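Local coordinates for N-acyl-D-glutamate deacylase (Bordetella bronchiseptica, PDB 3GIP), which probably hydrolyses N-acyl-D-glutamate to D-glutamate and a carboxylate, as a zinc-binding member of the amidohydrolase superfamily, at residues A[29-34]-A[454-459]; A[105-110]-A[149-154]; A[350-355]-A[390-395]. One frame throughout, in Å; residues are numbered along the deposited sequence.

Contact 1: residues A[29-34]-A[454-459]; sequences LGVRDG and GVLVNG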
loop_
_atom_site.group_PDB
_atom_site.type_symbol
_atom_site.label_atom_id
_atom_site.label_comp_id
_atom_site.label_asym_id
_atom_site.label_seq_id
_atom_site.Cartn_x
_atom_site.Cartn_y
_atom_site.Cartn_z
ATOM N N LEU A 29 -24.192 -7.657 -12.876
ATOM C CA LEU A 29 -24.074 -7.339 -11.460
ATOM C C LEU A 29 -25.078 -6.258 -11.079
ATOM O O LEU A 29 -25.174 -5.227 -11.748
ATOM C CB LEU A 29 -22.657 -6.848 -11.150
ATOM C CG LEU A 29 -22.310 -6.539 -9.691
ATOM C CD1 LEU A 29 -22.039 -7.830 -8.942
ATOM C CD2 LEU A 29 -21.076 -5.653 -9.645
ATOM N N GLY A 30 -25.826 -6.506 -10.006
ATOM C CA GLY A 30 -26.809 -5.545 -9.542
ATOM C C GLY A 30 -26.417 -4.961 -8.197
ATOM O O GLY A 30 -25.924 -5.674 -7.321
ATOM N N VAL A 31 -26.639 -3.662 -8.029
ATOM C CA VAL A 31 -26.291 -2.987 -6.787
ATOM C C VAL A 31 -27.473 -2.245 -6.174
ATOM O O VAL A 31 -28.270 -1.627 -6.880
ATOM C CB VAL A 31 -25.149 -1.965 -7.020
ATOM C CG1 VAL A 31 -24.835 -1.220 -5.730
ATOM C CG2 VAL A 31 -23.912 -2.678 -7.535
ATOM N N ARG A 32 -27.586 -2.318 -4.852
ATOM C CA ARG A 32 -28.642 -1.611 -4.141
ATOM C C ARG A 32 -28.194 -1.321 -2.717
ATOM O O ARG A 32 -27.669 -2.198 -2.027
ATOM C CB ARG A 32 -29.944 -2.416 -4.109
ATOM C CG ARG A 32 -31.106 -1.591 -3.558
ATOM C CD ARG A 32 -32.352 -2.412 -3.285
ATOM N NE ARG A 32 -32.878 -3.060 -4.480
ATOM C CZ ARG A 32 -32.807 -4.367 -4.708
ATOM N NH1 ARG A 32 -32.230 -5.165 -3.820
ATOM N NH2 ARG A 32 -33.319 -4.878 -5.819
ATOM N N ASP A 33 -28.396 -0.080 -2.289
ATOM C CA ASP A 33 -28.023 0.345 -0.947
ATOM C C ASP A 33 -26.544 0.119 -0.653
ATOM O O ASP A 33 -26.169 -0.238 0.467
ATOM C CB ASP A 33 -28.886 -0.379 0.088
ATOM C CG ASP A 33 -30.368 -0.122 -0.115
ATOM O OD1 ASP A 33 -30.761 1.062 -0.166
ATOM O OD2 ASP A 33 -31.138 -1.101 -0.225
ATOM N N GLY A 34 -25.716 0.325 -1.675
ATOM C CA GLY A 34 -24.278 0.180 -1.532
ATOM C C GLY A 34 -23.734 -1.234 -1.558
ATOM O O GLY A 34 -22.521 -1.433 -1.512
ATOM N N GLY A 454 -14.803 1.933 -15.456
ATOM C CA GLY A 454 -15.573 2.517 -14.376
ATOM C C GLY A 454 -15.228 1.934 -13.027
ATOM O O GLY A 454 -14.742 0.808 -12.933
ATOM N N VAL A 455 -15.480 2.705 -11.976
ATOM C CA VAL A 455 -15.196 2.255 -10.623
ATOM C C VAL A 455 -16.298 2.680 -9.667
ATOM O O VAL A 455 -16.717 3.839 -9.663
ATOM C CB VAL A 455 -13.867 2.836 -10.096
ATOM C CG1 VAL A 455 -13.603 2.326 -8.684
ATOM C CG2 VAL A 455 -12.722 2.448 -11.018
ATOM N N LEU A 456 -16.768 1.728 -8.868
ATOM C CA LEU A 456 -17.791 1.998 -7.872
ATOM C C LEU A 456 -17.185 1.742 -6.502
ATOM O O LEU A 456 -16.440 0.779 -6.309
ATOM C CB LEU A 456 -18.998 1.069 -8.043
ATOM C CG LEU A 456 -19.813 1.093 -9.335
ATOM C CD1 LEU A 456 -20.938 0.065 -9.227
ATOM C CD2 LEU A 456 -20.381 2.484 -9.570
ATOM N N VAL A 457 -17.489 2.624 -5.560
ATOM C CA VAL A 457 -17.036 2.479 -4.187
ATOM C C VAL A 457 -18.342 2.446 -3.406
ATOM O O VAL A 457 -19.103 3.413 -3.420
ATOM C CB VAL A 457 -16.180 3.679 -3.729
ATOM C CG1 VAL A 457 -15.958 3.619 -2.224
ATOM C CG2 VAL A 457 -14.837 3.658 -4.451
ATOM N N ASN A 458 -18.613 1.319 -2.759
ATOM C CA ASN A 458 -19.846 1.160 -1.997
ATOM C C ASN A 458 -21.063 1.513 -2.853
ATOM O O ASN A 458 -22.001 2.175 -2.396
ATOM C CB ASN A 458 -19.789 2.023 -0.736
ATOM C CG ASN A 458 -18.669 1.603 0.196
ATOM O OD1 ASN A 458 -17.903 2.431 0.684
ATOM N ND2 ASN A 458 -18.572 0.302 0.450
ATOM N N GLY A 459 -21.026 1.066 -4.104
ATOM C CA GLY A 459 -22.124 1.296 -5.026
ATOM C C GLY A 459 -22.194 2.646 -5.718
ATOM O O GLY A 459 -23.032 2.842 -6.602
#
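The backbones of G34 and G459 meet where two tight turns approach, their CA atoms 4.3 Å apart. Each chain comes off a strand, 28-32 on one side and 452-457 on the other, and reverses through a residue pair with positive phi, D33-G34 and N458-G459. These backbone angles are those of type I' turns. With no side chain on either glycine, main chain lies directly against main chain: G34 CA is 3.1 Å from N458 O, a bent CA-H...O contact with 125° at the hydrogen. V31 then covers the second turn. Its CG1 stands anti to the backbone N (chi1 177°) and rests against G459 CA at 3.8 Å, so one methyl packs on bare backbone. The other branch of the same valine reaches the second strand more loosely, V31 CG2 lying 4.4 Å from L456 CD1. L456 reaches across with an extended chi2 of 180°, which carries CD1 out from its strand toward the valine. F9 of strand 7-12 touches both V31 and L456, and A426 touches V31, extending the apolar cluster. Polar links outside the meeting point hold the turns themselves: D33 N donates to D8 OD2, and N458 N to D427 OD1. The two strands belong to different hairpins, 28-32 with 35-40 and 452-457 with 460-463, and they touch through turns and side chains. Such packing of N-terminal against C-terminal beta hairpins is consistent with the small composite beta domain that flanks the barrel in many amidohydrolases.

Contact 2: residues A[105-110]-A[149-154]; sequences PGNTAA and LRLAAM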
loop_
_atom_site.group_PDB
_atom_site.type_symbol
_atom_site.label_atom_id
_atom_site.label_comp_id
_atom_site.label_asym_id
_atom_site.label_seq_id
_atom_site.Cartn_x
_atom_site.Cartn_y
_atom_site.Cartn_z
ATOM N N PRO A 105 6.218 16.986 21.116
ATOM C CA PRO A 105 6.772 18.214 20.538
ATOM C C PRO A 105 8.288 18.125 20.386
ATOM O O PRO A 105 8.995 17.789 21.334
ATOM C CB PRO A 105 6.361 19.284 21.544
ATOM C CG PRO A 105 5.070 18.748 22.091
ATOM C CD PRO A 105 5.388 17.283 22.296
ATOM N N GLY A 106 8.782 18.419 19.187
ATOM C CA GLY A 106 10.213 18.365 18.959
ATOM C C GLY A 106 10.713 17.033 18.430
ATOM O O GLY A 106 11.844 16.944 17.952
ATOM N N ASN A 107 9.889 15.994 18.527
ATOM C CA ASN A 107 10.272 14.677 18.028
ATOM C C ASN A 107 9.883 14.571 16.563
ATOM O O ASN A 107 8.740 14.834 16.194
ATOM C CB ASN A 107 9.576 13.563 18.818
ATOM C CG ASN A 107 10.303 13.211 20.103
ATOM O OD1 ASN A 107 11.351 13.773 20.415
ATOM N ND2 ASN A 107 9.745 12.267 20.854
ATOM N N THR A 108 10.837 14.190 15.725
ATOM C CA THR A 108 10.555 14.061 14.306
ATOM C C THR A 108 11.342 12.914 13.692
ATOM O O THR A 108 12.201 12.317 14.338
ATOM C CB THR A 108 10.910 15.352 13.556
ATOM O OG1 THR A 108 10.510 15.231 12.185
ATOM C CG2 THR A 108 12.408 15.608 13.625
ATOM N N ALA A 109 11.033 12.613 12.437
ATOM C CA ALA A 109 11.710 11.548 11.714
ATOM C C ALA A 109 11.654 11.869 10.227
ATOM O O ALA A 109 10.628 12.318 9.722
ATOM C CB ALA A 109 11.034 10.210 11.990
ATOM N N ALA A 110 12.765 11.644 9.533
ATOM C CA ALA A 110 12.831 11.912 8.102
ATOM C C ALA A 110 11.745 11.153 7.345
ATOM O O ALA A 110 11.151 11.680 6.406
ATOM C CB ALA A 110 14.208 11.532 7.567
ATOM N N LEU A 149 4.560 5.542 17.425
ATOM C CA LEU A 149 4.504 5.076 18.806
ATOM C C LEU A 149 5.740 5.516 19.576
ATOM O O LEU A 149 5.625 6.051 20.679
ATOM C CB LEU A 149 4.364 3.551 18.855
ATOM C CG LEU A 149 3.071 3.005 18.240
ATOM C CD1 LEU A 149 3.068 1.490 18.342
ATOM C CD2 LEU A 149 1.857 3.585 18.956
ATOM N N ARG A 150 6.918 5.298 18.997
ATOM C CA ARG A 150 8.156 5.698 19.650
ATOM C C ARG A 150 8.233 7.211 19.831
ATOM O O ARG A 150 8.590 7.698 20.904
ATOM C CB ARG A 150 9.379 5.236 18.849
ATOM C CG ARG A 150 9.990 3.937 19.335
ATOM C CD ARG A 150 11.425 3.776 18.846
ATOM N NE ARG A 150 12.103 2.697 19.557
ATOM C CZ ARG A 150 13.246 2.837 20.221
ATOM N NH1 ARG A 150 13.853 4.015 20.262
ATOM N NH2 ARG A 150 13.770 1.805 20.867
ATOM N N LEU A 151 7.901 7.954 18.780
ATOM C CA LEU A 151 7.967 9.412 18.838
ATOM C C LEU A 151 6.944 10.020 19.787
ATOM O O LEU A 151 7.127 11.139 20.270
ATOM C CB LEU A 151 7.778 10.007 17.443
ATOM C CG LEU A 151 8.834 9.611 16.408
ATOM C CD1 LEU A 151 8.422 10.141 15.048
ATOM C CD2 LEU A 151 10.200 10.150 16.817
ATOM N N ALA A 152 5.872 9.284 20.052
ATOM C CA ALA A 152 4.821 9.767 20.938
ATOM C C ALA A 152 5.039 9.360 22.390
ATOM O O ALA A 152 4.576 10.043 23.308
ATOM C CB ALA A 152 3.466 9.253 20.457
ATOM N N ALA A 153 5.754 8.260 22.598
ATOM C CA ALA A 153 5.984 7.750 23.944
ATOM C C ALA A 153 7.362 8.013 24.533
ATOM O O ALA A 153 7.534 7.953 25.751
ATOM C CB ALA A 153 5.699 6.247 23.971
ATOM N N MET A 154 8.340 8.317 23.687
ATOM C CA MET A 154 9.698 8.518 24.178
ATOM C C MET A 154 10.296 9.917 24.065
ATOM O O MET A 154 10.431 10.470 22.972
ATOM C CB MET A 154 10.627 7.514 23.497
ATOM C CG MET A 154 10.256 6.070 23.784
ATOM S SD MET A 154 11.211 4.885 22.826
ATOM C CE MET A 154 12.753 4.902 23.714
#
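The carboxamide of N107 points into the C-terminal end of helix 146-153, while the L151 side chain lies along segment 105-110. Chi2 of -1° eclipses OD1 with CA of N107 and turns ND2 outward, where its two N-H groups serve two backbone carbonyls. N107 ND2 lies 2.9 Å from L151 O in a nearly straight bond (170° at the hydrogen). The second, N107 ND2 to M154 O at 2.9 Å, is more bent; ND2 stands somewhat above each carbonyl plane, tilted by about 25°. Both acceptors sit close to the amide plane, a fit that fixes the rotation of the group. Beside it L151 spreads its two methyls along the loop: CD2 is 4.0 Å from N107 CB and 3.9 Å from T108 O, and L151 CD1 reaches A109 CB at 4.0 Å. P103 also touches L151, and the backbones of L104 and L151 are hydrogen-bonded. The loop follows strand 87-92 and carries the zinc ligand C95 near its start; the side chain of A109 is about 13 Å from the zinc ion. A loop fastened this way is consistent with the long loops that follow the strands at the catalytic end of an amidohydrolase TIM barrel.

Contact 3: residues A[350-355]-A[390-395]; sequences EVKRIF and REARLM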
loop_
_atom_site.group_PDB
_atom_site.type_symbol
_atom_site.label_atom_id
_atom_site.label_comp_id
_atom_site.label_asym_id
_atom_site.label_seq_id
_atom_site.Cartn_x
_atom_site.Cartn_y
_atom_site.Cartn_z
ATOM N N GLU A 350 13.195 -10.889 -10.864
ATOM C CA GLU A 350 12.999 -11.287 -9.477
ATOM C C GLU A 350 11.705 -10.684 -8.933
ATOM O O GLU A 350 10.982 -11.341 -8.183
ATOM C CB GLU A 350 14.185 -10.847 -8.615
ATOM C CG GLU A 350 14.027 -11.196 -7.141
ATOM C CD GLU A 350 15.358 -11.383 -6.449
ATOM O OE1 GLU A 350 16.244 -10.525 -6.632
ATOM O OE2 GLU A 350 15.515 -12.384 -5.720
ATOM N N VAL A 351 11.425 -9.435 -9.296
ATOM C CA VAL A 351 10.196 -8.786 -8.852
ATOM C C VAL A 351 9.032 -9.660 -9.301
ATOM O O VAL A 351 8.087 -9.904 -8.550
ATOM C CB VAL A 351 10.023 -7.390 -9.486
ATOM C CG1 VAL A 351 8.705 -6.780 -9.036
ATOM C CG2 VAL A 351 11.184 -6.486 -9.097
ATOM N N LYS A 352 9.114 -10.136 -10.539
ATOM C CA LYS A 352 8.080 -10.988 -11.100
ATOM C C LYS A 352 7.956 -12.318 -10.358
ATOM O O LYS A 352 6.843 -12.792 -10.115
ATOM C CB LYS A 352 8.359 -11.229 -12.590
ATOM C CG LYS A 352 8.141 -9.994 -13.457
ATOM C CD LYS A 352 8.507 -10.265 -14.913
ATOM C CE LYS A 352 8.064 -9.127 -15.814
ATOM N NZ LYS A 352 8.505 -9.341 -17.223
ATOM N N ARG A 353 9.087 -12.924 -9.993
ATOM C CA ARG A 353 9.047 -14.195 -9.272
ATOM C C ARG A 353 8.423 -14.022 -7.891
ATOM O O ARG A 353 7.688 -14.890 -7.415
ATOM C CB ARG A 353 10.452 -14.785 -9.106
ATOM C CG ARG A 353 11.102 -15.261 -10.390
ATOM C CD ARG A 353 12.240 -16.231 -10.081
ATOM N NE ARG A 353 13.316 -15.620 -9.299
ATOM C CZ ARG A 353 14.274 -14.849 -9.810
ATOM N NH1 ARG A 353 14.298 -14.592 -11.109
ATOM N NH2 ARG A 353 15.211 -14.334 -9.023
ATOM N N ILE A 354 8.733 -12.905 -7.243
ATOM C CA ILE A 354 8.189 -12.632 -5.921
ATOM C C ILE A 354 6.677 -12.469 -6.031
ATOM O O ILE A 354 5.930 -12.995 -5.204
ATOM C CB ILE A 354 8.816 -11.356 -5.318
ATOM C CG1 ILE A 354 10.304 -11.603 -5.058
ATOM C CG2 ILE A 354 8.103 -10.980 -4.015
ATOM C CD1 ILE A 354 11.071 -10.368 -4.634
ATOM N N PHE A 355 6.226 -11.760 -7.062
ATOM C CA PHE A 355 4.797 -11.562 -7.257
ATOM C C PHE A 355 4.081 -12.899 -7.438
ATOM O O PHE A 355 2.934 -13.056 -7.027
ATOM C CB PHE A 355 4.523 -10.675 -8.474
ATOM C CG PHE A 355 3.060 -10.520 -8.785
ATOM C CD1 PHE A 355 2.185 -10.027 -7.820
ATOM C CD2 PHE A 355 2.547 -10.907 -10.019
ATOM C CE1 PHE A 355 0.818 -9.927 -8.079
ATOM C CE2 PHE A 355 1.182 -10.809 -10.287
ATOM C CZ PHE A 355 0.319 -10.320 -9.315
ATOM N N ARG A 390 -1.156 -9.824 -18.873
ATOM C CA ARG A 390 -1.354 -9.930 -20.317
ATOM C C ARG A 390 -0.067 -10.141 -21.110
ATOM O O ARG A 390 -0.009 -11.010 -21.985
ATOM C CB ARG A 390 -2.088 -8.698 -20.861
ATOM C CG ARG A 390 -2.494 -8.853 -22.333
ATOM C CD ARG A 390 -3.308 -7.672 -22.833
ATOM N NE ARG A 390 -2.575 -6.419 -22.698
ATOM C CZ ARG A 390 -2.897 -5.445 -21.851
ATOM N NH1 ARG A 390 -3.953 -5.570 -21.054
ATOM N NH2 ARG A 390 -2.152 -4.350 -21.796
ATOM N N GLU A 391 0.960 -9.357 -20.805
ATOM C CA GLU A 391 2.227 -9.463 -21.525
ATOM C C GLU A 391 3.136 -10.623 -21.118
ATOM O O GLU A 391 3.573 -11.398 -21.970
ATOM C CB GLU A 391 2.997 -8.140 -21.415
ATOM C CG GLU A 391 2.411 -7.019 -22.271
ATOM C CD GLU A 391 3.035 -5.656 -22.004
ATOM O OE1 GLU A 391 4.146 -5.590 -21.432
ATOM O OE2 GLU A 391 2.413 -4.640 -22.384
ATOM N N ALA A 392 3.413 -10.757 -19.825
ATOM C CA ALA A 392 4.307 -11.811 -19.352
ATOM C C ALA A 392 3.636 -13.141 -19.013
ATOM O O ALA A 392 4.318 -14.158 -18.857
ATOM C CB ALA A 392 5.089 -11.307 -18.142
ATOM N N ARG A 393 2.313 -13.130 -18.884
ATOM C CA ARG A 393 1.555 -14.335 -18.554
ATOM C C ARG A 393 2.075 -15.024 -17.293
ATOM O O ARG A 393 2.181 -16.251 -17.243
ATOM C CB ARG A 393 1.589 -15.315 -19.731
ATOM C CG ARG A 393 0.946 -14.762 -20.991
ATOM C CD ARG A 393 -0.488 -14.353 -20.709
ATOM N NE ARG A 393 -1.138 -13.737 -21.861
ATOM C CZ ARG A 393 -2.350 -13.195 -21.825
ATOM N NH1 ARG A 393 -3.046 -13.192 -20.694
ATOM N NH2 ARG A 393 -2.869 -12.659 -22.918
ATOM N N LEU A 394 2.388 -14.232 -16.270
ATOM C CA LEU A 394 2.899 -14.774 -15.013
ATOM C C LEU A 394 1.842 -15.581 -14.271
ATOM O O LEU A 394 2.167 -16.463 -13.480
ATOM C CB LEU A 394 3.410 -13.646 -14.114
ATOM C CG LEU A 394 4.627 -12.879 -14.622
ATOM C CD1 LEU A 394 4.985 -11.793 -13.614
ATOM C CD2 LEU A 394 5.797 -13.832 -14.823
ATOM N N MET A 395 0.579 -15.249 -14.511
ATOM C CA MET A 395 -0.556 -15.951 -13.919
ATOM C C MET A 395 -1.780 -15.526 -14.719
ATOM O O MET A 395 -1.685 -14.640 -15.565
ATOM C CB MET A 395 -0.725 -15.599 -12.428
ATOM C CG MET A 395 -1.025 -14.139 -12.129
ATOM S SD MET A 395 -1.138 -13.835 -10.340
ATOM C CE MET A 395 0.572 -14.081 -9.853
#
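The ammonium of K352 touches A392 across the contact while a salt bridge to E348 OE2, one turn earlier on the same helix, holds it. Its charge is thus answered at home, and K352 NZ lies 4.0 Å from A392 CB, a van der Waals contact only. Nearer the backbone of the same side chain the packing tightens. K352 CG is anti to the carbonyl carbon (chi1 -71°), and L394 CD1 lies against K352 CB, at 3.6 Å, and equally near CG, while the extended chain runs on to NZ; the two side chains cross at about a right angle. That same methyl of L394 also lies at the edge of the F355 ring, near its plane, 4.4 Å from CD2. M395 approaches the ring obliquely. Its CG occupies the crowded position between backbone N and carbonyl carbon (chi1 63°), and a bend at chi3 brings CE to 3.4 Å from F355 CE2, a close approach. M395 SD stands 4.6 Å from the F355 ring centroid, 48° off its normal, making a Met-aromatic contact. Y388 packs on K352 and L394, I281 of strand 277-281 on F355, and A400 on M395. Q356 NE2 is hydrogen-bonded to L394 O. Here helix 348-356 is joined to the chain leaving helix 376-391, packing typical of the outer helical layer of a TIM barrel.

Overall arrangement
Contact 1 is the most buried, yet it lies probably in the beta domain flanking the barrel, on the far side of the chain's centre from contact 2, with centres 41 Å apart. Contacts 2 and 3 are partly buried and belong to the barrel, one on the loop that supplies a zinc ligand, well away from the metal, and the other among outer helices. None shares an element with another. Their chemistry follows their place: 29-34 with 454-459 relies on close backbone approach and a valine packed over a glycine, 105-110 with 149-154 on an amide bonded to two carbonyls, and 350-355 with 390-395 on apolar and sulfur-aromatic packing. Along the chain, contact 1 encloses the other two, in series.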